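Long-range contacts in Xaa-Pro dipeptidase (Pyrococcus horikoshii, PDB 1WY2), which probably splits dipeptides that carry a C-terminal proline after a nonpolar residue, working as a homodimeric metallopeptidase with two metal ions per subunit: residues Ala37-Gly42 / Leu54-Leu59; Asn5-Lys10 / Val31-Gly36; Lys158-Val163 / Val197-Arg202. All blocks are in the same frame, centred on the assembly; numbering follows the deposited sequence.

Contacts 1 and 2 belong to the Creatinase/Prolidase N-terminal domain, contact 3 to the metallopeptidase family M24 domain. The first two follow one another along the chain and their centres are about 16 Å apart; they meet where the loop leaving helix 28-35 folds back on it, Ser-38 OG lying 3.5 Å from Tyr-32 CD1. Contact 3 is remote, its centre about 37 Å from that of contact 1 and about 41 Å from that of contact 2. It is the one near the metal site: the side chain of Ala-198 is about 13 Å from a bound zinc ion. Contacts 1 and 3 both touch the second subunit, with Leu-40 packing on its His-195.

Contact 1. Residues Ala37-Gly42 / Leu54-Leu59; sequences ASPLAG and LYVPEL
The backbone N of Ala-41 donates one hydrogen bond, to Glu-60 OE2 on helix 58-67, and this bond ties loop 37-42 to the helix that follows strand 51-57. Between 37-42 and 54-59 themselves no hydrogen bond forms; three apolar side-chain pairs carry the contact, together with the carbonyl of Gly-42 against Pro-57. At one end, Leu-54 has CG anti to its backbone N (chi1 171°), and its CD2 branch meets the methyl of Ala-37, with CD2 3.6 Å from CB. Further along, Val-56 puts CG1 anti to its carbonyl carbon and touches Pro-39, CG1 to CB being 4.1 Å. Pro-57 makes the last step: its CG lies 4.1 Å from Ala-41 CB, while its CD approaches Gly-42 O to 3.2 Å. That carbonyl oxygen is buried by the contact and has no hydrogen-bonding partner in the model; its closest neighbour across the contact is Pro-57 CD. The loop bridges helix 28-35 and strand 44-48. Pro-39 and Leu-54 both rest on Val-31 of helix 28-35, Val-56 leans on Ala-64 of helix 58-67, and strand 51-57 runs in the sheet between strands 44-48 and 72-75.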
loop_
_atom_site.group_PDB
_atom_site.type_symbol
_atom_site.label_atom_id
_atom_site.label_comp_id
_atom_site.label_asym_id
_atom_site.label_seq_id
_atom_site.Cartn_x
_atom_site.Cartn_y
_atom_site.Cartn_z
ATOM N N ALA A 37 -10.827 -2.900 15.167
ATOM C CA ALA A 37 -11.375 -1.900 14.250
ATOM C C ALA A 37 -10.438 -1.665 13.064
ATOM O O ALA A 37 -9.225 -1.853 13.173
ATOM C CB ALA A 37 -11.604 -0.591 14.992
ATOM N N SER A 38 -11.002 -1.243 11.936
ATOM C CA SER A 38 -10.205 -0.982 10.741
ATOM C C SER A 38 -10.494 0.391 10.133
ATOM O O SER A 38 -10.956 0.491 8.994
ATOM C CB SER A 38 -10.462 -2.066 9.693
ATOM O OG SER A 38 -10.152 -3.348 10.200
ATOM N N PRO A 39 -10.227 1.469 10.886
ATOM C CA PRO A 39 -10.483 2.811 10.356
ATOM C C PRO A 39 -9.618 3.095 9.133
ATOM O O PRO A 39 -8.398 3.217 9.237
ATOM C CB PRO A 39 -10.148 3.716 11.538
ATOM C CG PRO A 39 -9.081 2.945 12.256
ATOM C CD PRO A 39 -9.631 1.542 12.231
ATOM N N LEU A 40 -10.261 3.188 7.975
ATOM C CA LEU A 40 -9.580 3.473 6.709
ATOM C C LEU A 40 -8.838 4.804 6.787
ATOM O O LEU A 40 -7.690 4.944 6.384
ATOM C CB LEU A 40 -10.615 3.543 5.583
ATOM C CG LEU A 40 -11.376 2.233 5.393
ATOM C CD1 LEU A 40 -12.403 1.993 6.502
ATOM C CD2 LEU A 40 -12.143 2.188 4.074
ATOM N N ALA A 41 -9.563 5.812 7.291
ATOM C CA ALA A 41 -8.919 7.070 7.604
ATOM C C ALA A 41 -8.009 6.890 8.821
ATOM O O ALA A 41 -7.520 5.810 9.127
ATOM C CB ALA A 41 -10.003 8.088 7.941
ATOM N N GLY A 42 -7.746 8.009 9.515
ATOM C CA GLY A 42 -6.729 7.955 10.562
ATOM C C GLY A 42 -7.243 7.590 11.964
ATOM O O GLY A 42 -7.789 8.402 12.702
ATOM N N LEU A 54 -9.976 4.591 21.380
ATOM C CA LEU A 54 -9.727 4.649 19.943
ATOM C C LEU A 54 -10.339 5.941 19.412
ATOM O O LEU A 54 -11.556 6.111 19.436
ATOM C CB LEU A 54 -10.364 3.449 19.237
ATOM C CG LEU A 54 -10.355 3.493 17.704
ATOM C CD1 LEU A 54 -8.921 3.517 17.188
ATOM C CD2 LEU A 54 -11.104 2.294 17.154
ATOM N N TYR A 55 -9.488 6.854 18.952
ATOM C CA TYR A 55 -9.952 8.125 18.401
ATOM C C TYR A 55 -9.999 8.030 16.885
ATOM O O TYR A 55 -9.034 7.592 16.260
ATOM C CB TYR A 55 -9.016 9.269 18.794
ATOM C CG TYR A 55 -8.953 9.548 20.273
ATOM C CD1 TYR A 55 -8.109 8.816 21.108
ATOM C CD2 TYR A 55 -9.743 10.546 20.844
ATOM C CE1 TYR A 55 -8.052 9.075 22.479
ATOM C CE2 TYR A 55 -9.695 10.812 22.207
ATOM C CZ TYR A 55 -8.848 10.075 23.018
ATOM O OH TYR A 55 -8.786 10.357 24.363
ATOM N N VAL A 56 -11.114 8.442 16.294
ATOM C CA VAL A 56 -11.256 8.387 14.844
ATOM C C VAL A 56 -11.989 9.602 14.290
ATOM O O VAL A 56 -12.711 10.289 15.014
ATOM C CB VAL A 56 -12.032 7.126 14.404
ATOM C CG1 VAL A 56 -11.289 5.872 14.837
ATOM C CG2 VAL A 56 -13.429 7.145 14.997
ATOM N N PRO A 57 -11.789 9.895 12.994
ATOM C CA PRO A 57 -12.453 11.035 12.356
ATOM C C PRO A 57 -13.947 10.728 12.265
ATOM O O PRO A 57 -14.350 9.569 12.355
ATOM C CB PRO A 57 -11.797 11.088 10.976
ATOM C CG PRO A 57 -10.433 10.515 11.220
ATOM C CD PRO A 57 -10.746 9.338 12.115
ATOM N N GLU A 58 -14.765 11.759 12.082
ATOM C CA GLU A 58 -16.210 11.571 11.985
ATOM C C GLU A 58 -16.606 10.544 10.925
ATOM O O GLU A 58 -17.517 9.744 11.137
ATOM C CB GLU A 58 -16.896 12.906 11.688
ATOM C CG GLU A 58 -16.695 13.952 12.771
ATOM C CD GLU A 58 -17.445 15.240 12.488
ATOM O OE1 GLU A 58 -17.143 15.900 11.471
ATOM O OE2 GLU A 58 -18.340 15.593 13.287
ATOM N N LEU A 59 -15.919 10.565 9.788
ATOM C CA LEU A 59 -16.214 9.635 8.701
ATOM C C LEU A 59 -15.754 8.207 8.992
ATOM O O LEU A 59 -15.637 7.390 8.080
ATOM C CB LEU A 59 -15.565 10.120 7.401
ATOM C CG LEU A 59 -16.081 11.435 6.805
ATOM C CD1 LEU A 59 -15.231 11.817 5.597
ATOM C CD2 LEU A 59 -17.543 11.281 6.407
#

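Contact 2. Residues Asn5-Lys10 / Val31-Gly36; sequences NEKVKK and VYYISG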
loop_
_atom_site.group_PDB
_atom_site.type_symbol
_atom_site.label_atom_id
_atom_site.label_comp_id
_atom_site.label_asym_id
_atom_site.label_seq_id
_atom_site.Cartn_x
_atom_site.Cartn_y
_atom_site.Cartn_z
ATOM N N ASN A 5 -8.511 -5.323 27.243
ATOM C CA ASN A 5 -8.108 -6.649 26.786
ATOM C C ASN A 5 -6.647 -6.958 27.110
ATOM O O ASN A 5 -5.888 -6.074 27.518
ATOM C CB ASN A 5 -8.403 -6.825 25.283
ATOM C CG ASN A 5 -7.590 -5.894 24.398
ATOM O OD1 ASN A 5 -6.366 -5.887 24.452
ATOM N ND2 ASN A 5 -8.276 -5.118 23.559
ATOM N N GLU A 6 -6.254 -8.217 26.946
ATOM C CA GLU A 6 -4.892 -8.602 27.289
ATOM C C GLU A 6 -3.787 -7.968 26.456
ATOM O O GLU A 6 -2.666 -7.827 26.937
ATOM C CB GLU A 6 -4.742 -10.128 27.289
ATOM C CG GLU A 6 -5.026 -10.824 25.985
ATOM C CD GLU A 6 -4.793 -12.319 26.098
ATOM O OE1 GLU A 6 -5.414 -12.948 26.982
ATOM O OE2 GLU A 6 -3.988 -12.863 25.312
ATOM N N LYS A 7 -4.089 -7.580 25.219
ATOM C CA LYS A 7 -3.074 -6.950 24.378
ATOM C C LYS A 7 -2.779 -5.559 24.926
ATOM O O LYS A 7 -1.623 -5.141 25.002
ATOM C CB LYS A 7 -3.558 -6.873 22.930
ATOM C CG LYS A 7 -3.708 -8.243 22.291
ATOM C CD LYS A 7 -4.427 -8.174 20.958
ATOM C CE LYS A 7 -4.541 -9.562 20.339
ATOM N NZ LYS A 7 -5.286 -9.529 19.050
ATOM N N VAL A 8 -3.833 -4.851 25.316
ATOM C CA VAL A 8 -3.685 -3.518 25.895
ATOM C C VAL A 8 -2.903 -3.635 27.204
ATOM O O VAL A 8 -2.019 -2.827 27.493
ATOM C CB VAL A 8 -5.072 -2.879 26.179
ATOM C CG1 VAL A 8 -4.911 -1.607 27.002
ATOM C CG2 VAL A 8 -5.777 -2.568 24.864
ATOM N N LYS A 9 -3.215 -4.656 27.997
ATOM C CA LYS A 9 -2.522 -4.839 29.265
ATOM C C LYS A 9 -1.046 -5.164 29.092
ATOM O O LYS A 9 -0.219 -4.764 29.909
ATOM C CB LYS A 9 -3.226 -5.910 30.097
ATOM C CG LYS A 9 -4.495 -5.379 30.741
ATOM C CD LYS A 9 -5.384 -6.486 31.270
ATOM C CE LYS A 9 -6.601 -5.887 31.961
ATOM N NZ LYS A 9 -7.707 -6.867 32.083
ATOM N N LYS A 10 -0.707 -5.881 28.025
ATOM C CA LYS A 10 0.693 -6.200 27.776
ATOM C C LYS A 10 1.443 -4.920 27.450
ATOM O O LYS A 10 2.609 -4.757 27.816
ATOM C CB LYS A 10 0.824 -7.199 26.629
ATOM C CG LYS A 10 0.460 -8.616 27.047
ATOM C CD LYS A 10 0.732 -9.621 25.950
ATOM C CE LYS A 10 0.440 -11.037 26.429
ATOM N NZ LYS A 10 0.770 -12.046 25.382
ATOM N N VAL A 31 -3.648 -1.218 14.866
ATOM C CA VAL A 31 -4.924 -0.732 15.376
ATOM C C VAL A 31 -5.924 -1.882 15.338
ATOM O O VAL A 31 -6.705 -2.074 16.269
ATOM C CB VAL A 31 -5.458 0.441 14.532
ATOM C CG1 VAL A 31 -6.875 0.804 14.973
ATOM C CG2 VAL A 31 -4.537 1.634 14.688
ATOM N N TYR A 32 -5.894 -2.656 14.256
ATOM C CA TYR A 32 -6.800 -3.791 14.123
ATOM C C TYR A 32 -6.453 -4.871 15.139
ATOM O O TYR A 32 -7.332 -5.439 15.796
ATOM C CB TYR A 32 -6.716 -4.393 12.717
ATOM C CG TYR A 32 -7.550 -5.647 12.582
ATOM C CD1 TYR A 32 -8.941 -5.576 12.545
ATOM C CD2 TYR A 32 -6.953 -6.910 12.576
ATOM C CE1 TYR A 32 -9.720 -6.729 12.513
ATOM C CE2 TYR A 32 -7.727 -8.073 12.545
ATOM C CZ TYR A 32 -9.108 -7.972 12.516
ATOM O OH TYR A 32 -9.885 -9.113 12.511
ATOM N N TYR A 33 -5.162 -5.156 15.265
ATOM C CA TYR A 33 -4.700 -6.185 16.185
ATOM C C TYR A 33 -5.172 -5.928 17.610
ATOM O O TYR A 33 -5.629 -6.835 18.299
ATOM C CB TYR A 33 -3.173 -6.249 16.178
ATOM C CG TYR A 33 -2.603 -7.408 16.970
ATOM C CD1 TYR A 33 -2.709 -8.717 16.500
ATOM C CD2 TYR A 33 -1.944 -7.193 18.180
ATOM C CE1 TYR A 33 -2.168 -9.787 17.216
ATOM C CE2 TYR A 33 -1.401 -8.253 18.904
ATOM C CZ TYR A 33 -1.516 -9.546 18.417
ATOM O OH TYR A 33 -0.986 -10.597 19.131
ATOM N N ILE A 34 -5.071 -4.676 18.039
ATOM C CA ILE A 34 -5.442 -4.300 19.397
ATOM C C ILE A 34 -6.927 -4.014 19.647
ATOM O O ILE A 34 -7.462 -4.413 20.681
ATOM C CB ILE A 34 -4.612 -3.074 19.841
ATOM C CG1 ILE A 34 -3.124 -3.426 19.794
ATOM C CG2 ILE A 34 -5.006 -2.637 21.247
ATOM C CD1 ILE A 34 -2.207 -2.232 19.964
ATOM N N SER A 35 -7.594 -3.350 18.706
ATOM C CA SER A 35 -9.003 -2.989 18.892
ATOM C C SER A 35 -10.016 -3.778 18.069
ATOM O O SER A 35 -11.193 -3.854 18.434
ATOM C CB SER A 35 -9.199 -1.503 18.586
ATOM O OG SER A 35 -9.154 -1.274 17.187
ATOM N N GLY A 36 -9.568 -4.356 16.960
ATOM C CA GLY A 36 -10.477 -5.102 16.107
ATOM C C GLY A 36 -11.135 -4.191 15.084
ATOM O O GLY A 36 -11.905 -4.643 14.232
#
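Lys-7 leaves the first turn of helix 6-17 with CB directed toward helix 28-35, CG anti to its own carbonyl carbon (chi1 -66°) and the rest of the chain extended. CG skirts the Tyr-33 ring near CE2. CD comes next, 3.2 Å from Tyr-33 O and also beside CE2 of the ring, and CE lies over the ring face, 3.6 Å from CZ, in a CH-pi contact. The tip then does two things at once. NZ sits 3.6 Å from the centroid of the Tyr-33 ring and 12° off its normal, a cation-pi pair, and donates a hydrogen bond of 2.8 Å to Tyr-33 O, in the carbonyl plane on a lone pair. Tyr-33 thus offers ring and carbonyl to one ammonium group, which the C-terminal end of helix 28-35 would be expected to favour.

Beside this, Asn-5 ND2 reaches Ile-34 O at 3.1 Å, but the bond is weak; ND2 has a second weak partner in Asn-69. Asn-5 OD1 accepts from Val-8 N at 2.9 Å, the N-capping bond. Val-8 CG2 meets Ile-34 CG2 at 3.7 Å, with Val-8 resting on Ile-47 and Ile-34 on Ile-45 of strand 44-48. The segments 6-10 and 31-35 run at 110° with axes 9.7 Å apart: an Asn N-capped helix start set against a helix C-terminus, packed on the mixed sheet of the creatinase/prolidase N-terminal domain.

Contact 3. Residues Lys158-Val163 / Val197-Arg202; sequences KKEREV and VASDKR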
loop_
_atom_site.group_PDB
_atom_site.type_symbol
_atom_site.label_atom_id
_atom_site.label_comp_id
_atom_site.label_asym_id
_atom_site.label_seq_id
_atom_site.Cartn_x
_atom_site.Cartn_y
_atom_site.Cartn_z
ATOM N N LYS A 158 1.036 -16.419 -23.910
ATOM C CA LYS A 158 0.302 -15.701 -22.873
ATOM C C LYS A 158 1.094 -14.519 -22.318
ATOM O O LYS A 158 2.313 -14.592 -22.168
ATOM C CB LYS A 158 -0.046 -16.650 -21.721
ATOM C CG LYS A 158 -0.776 -17.917 -22.134
ATOM C CD LYS A 158 -2.194 -17.619 -22.594
ATOM C CE LYS A 158 -3.094 -18.838 -22.430
ATOM N NZ LYS A 158 -4.534 -18.466 -22.386
ATOM N N LYS A 159 0.391 -13.430 -22.018
ATOM C CA LYS A 159 1.023 -12.246 -21.451
ATOM C C LYS A 159 1.069 -12.421 -19.928
ATOM O O LYS A 159 0.068 -12.795 -19.315
ATOM C CB LYS A 159 0.217 -10.997 -21.818
ATOM C CG LYS A 159 0.790 -9.703 -21.268
ATOM C CD LYS A 159 0.005 -8.484 -21.749
ATOM C CE LYS A 159 0.122 -8.301 -23.255
ATOM N NZ LYS A 159 -0.535 -7.043 -23.719
ATOM N N GLU A 160 2.226 -12.158 -19.323
ATOM C CA GLU A 160 2.392 -12.305 -17.875
ATOM C C GLU A 160 1.289 -11.612 -17.080
ATOM O O GLU A 160 0.687 -12.204 -16.183
ATOM C CB GLU A 160 3.742 -11.741 -17.433
ATOM C CG GLU A 160 4.947 -12.394 -18.094
ATOM C CD GLU A 160 6.251 -11.746 -17.670
ATOM O OE1 GLU A 160 6.218 -10.573 -17.243
ATOM O OE2 GLU A 160 7.311 -12.400 -17.777
ATOM N N ARG A 161 1.033 -10.353 -17.414
ATOM C CA ARG A 161 0.013 -9.569 -16.724
ATOM C C ARG A 161 -1.380 -10.179 -16.820
ATOM O O ARG A 161 -2.176 -10.062 -15.889
ATOM C CB ARG A 161 -0.020 -8.148 -17.285
ATOM C CG ARG A 161 -1.098 -7.268 -16.672
ATOM C CD ARG A 161 -0.495 -6.011 -16.092
ATOM N NE ARG A 161 0.435 -5.387 -17.027
ATOM C CZ ARG A 161 1.375 -4.520 -16.673
ATOM N NH1 ARG A 161 1.512 -4.173 -15.402
ATOM N NH2 ARG A 161 2.187 -4.011 -17.589
ATOM N N GLU A 162 -1.684 -10.820 -17.945
ATOM C CA GLU A 162 -2.996 -11.427 -18.115
ATOM C C GLU A 162 -3.142 -12.645 -17.214
ATOM O O GLU A 162 -4.229 -12.921 -16.703
ATOM C CB GLU A 162 -3.228 -11.796 -19.588
ATOM C CG GLU A 162 -3.561 -10.579 -20.447
ATOM C CD GLU A 162 -3.660 -10.887 -21.930
ATOM O OE1 GLU A 162 -4.069 -12.010 -22.293
ATOM O OE2 GLU A 162 -3.347 -9.987 -22.734
ATOM N N VAL A 163 -2.044 -13.371 -17.016
ATOM C CA VAL A 163 -2.070 -14.533 -16.139
ATOM C C VAL A 163 -2.321 -14.006 -14.726
ATOM O O VAL A 163 -3.139 -14.548 -13.978
ATOM C CB VAL A 163 -0.722 -15.298 -16.168
ATOM C CG1 VAL A 163 -0.722 -16.404 -15.115
ATOM C CG2 VAL A 163 -0.497 -15.889 -17.556
ATOM N N VAL A 197 7.450 -8.178 -11.031
ATOM C CA VAL A 197 5.996 -8.131 -11.103
ATOM C C VAL A 197 5.533 -8.396 -12.537
ATOM O O VAL A 197 6.176 -7.962 -13.497
ATOM C CB VAL A 197 5.475 -6.760 -10.619
ATOM C CG1 VAL A 197 3.965 -6.669 -10.806
ATOM C CG2 VAL A 197 5.828 -6.576 -9.149
ATOM N N ALA A 198 4.428 -9.122 -12.678
ATOM C CA ALA A 198 3.887 -9.465 -13.993
ATOM C C ALA A 198 3.890 -8.260 -14.930
ATOM O O ALA A 198 3.440 -7.176 -14.555
ATOM C CB ALA A 198 2.471 -10.012 -13.844
ATOM N N SER A 199 4.384 -8.461 -16.150
ATOM C CA SER A 199 4.469 -7.381 -17.133
ATOM C C SER A 199 3.780 -7.715 -18.457
ATOM O O SER A 199 3.049 -8.697 -18.565
ATOM C CB SER A 199 5.937 -7.042 -17.403
ATOM O OG SER A 199 6.558 -8.054 -18.179
ATOM N N ASP A 200 4.023 -6.888 -19.469
ATOM C CA ASP A 200 3.419 -7.107 -20.777
ATOM C C ASP A 200 4.161 -8.152 -21.601
ATOM O O ASP A 200 3.713 -8.530 -22.684
ATOM C CB ASP A 200 3.343 -5.790 -21.552
ATOM C CG ASP A 200 2.343 -4.827 -20.957
ATOM O OD1 ASP A 200 1.164 -5.216 -20.809
ATOM O OD2 ASP A 200 2.728 -3.685 -20.634
ATOM N N LYS A 201 5.295 -8.620 -21.087
ATOM C CA LYS A 201 6.077 -9.630 -21.787
ATOM C C LYS A 201 5.247 -10.884 -22.010
ATOM O O LYS A 201 4.494 -11.301 -21.132
ATOM C CB LYS A 201 7.325 -10.008 -20.984
ATOM C CG LYS A 201 8.130 -11.148 -21.609
ATOM C CD LYS A 201 9.301 -11.569 -20.729
ATOM C CE LYS A 201 10.125 -12.670 -21.383
ATOM N NZ LYS A 201 9.339 -13.905 -21.660
ATOM N N ARG A 202 5.380 -11.485 -23.186
ATOM C CA ARG A 202 4.652 -12.707 -23.467
ATOM C C ARG A 202 5.554 -13.896 -23.178
ATOM O O ARG A 202 6.753 -13.873 -23.465
ATOM C CB ARG A 202 4.162 -12.732 -24.917
ATOM C CG ARG A 202 2.977 -11.796 -25.145
ATOM C CD ARG A 202 2.407 -11.888 -26.550
ATOM N NE ARG A 202 1.282 -10.969 -26.721
ATOM C CZ ARG A 202 0.074 -11.144 -26.192
ATOM N NH1 ARG A 202 -0.187 -12.214 -25.453
ATOM N NH2 ARG A 202 -0.876 -10.242 -26.398
HETATM O O HOH W 1 1.223 -6.353 -13.077
#
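Loop 197-202 runs alongside the start of helix 160-173, with a single beta bridge pairing Lys-159 and Arg-202 and a nearly straight bond from Glu-160 N to Lys-201 O (3.0 Å, 175°). A second backbone bond, Arg-161 N to Ser-199 O at 2.9 Å, follows, so two N-H groups of the first helical turn are satisfied by loop carbonyls. Glu-160, with its chain extended beyond CG, sends its carboxylate to Ser-199. OE1 takes Ser-199 OG at 2.7 Å from above the carboxylate plane and Ser-199 N at 3.0 Å on the anti lone pair. Outside the segments OE1 also forms a salt bridge with Arg-190, and OE2 accepts from Ser-187 OG, which would be expected to stabilise the carboxylate of this buried residue in its charged form. Ser-199 OG in turn accepts from Lys-201 N, an ST turn at this bend of the loop in the M24 "pita-bread" fold; the side chain of Ala-198 is about 10 Å from that of the metal ligand Asp-212.

Exposed Asp-200 pairs with two cations. Arg-161, bent at chi2 and chi3 and packed on Ala-176 of the second subunit, brings NH2 to Asp-200 OD2 at 3.1 Å, a salt bridge whose hydrogen bond is weak, with guanidinium and carboxylate planes 58° apart. Ala-198 O lies over one face of that guanidinium, and a water accepting weakly from Arg-161 NH1 donates to the same oxygen. Lys-159 runs beside Asp-200 and makes a long salt bridge, NZ to OD1 3.8 Å. Its CE lies over one face of the Arg-202 guanidinium, whose NH1 bonds Gly-157 O.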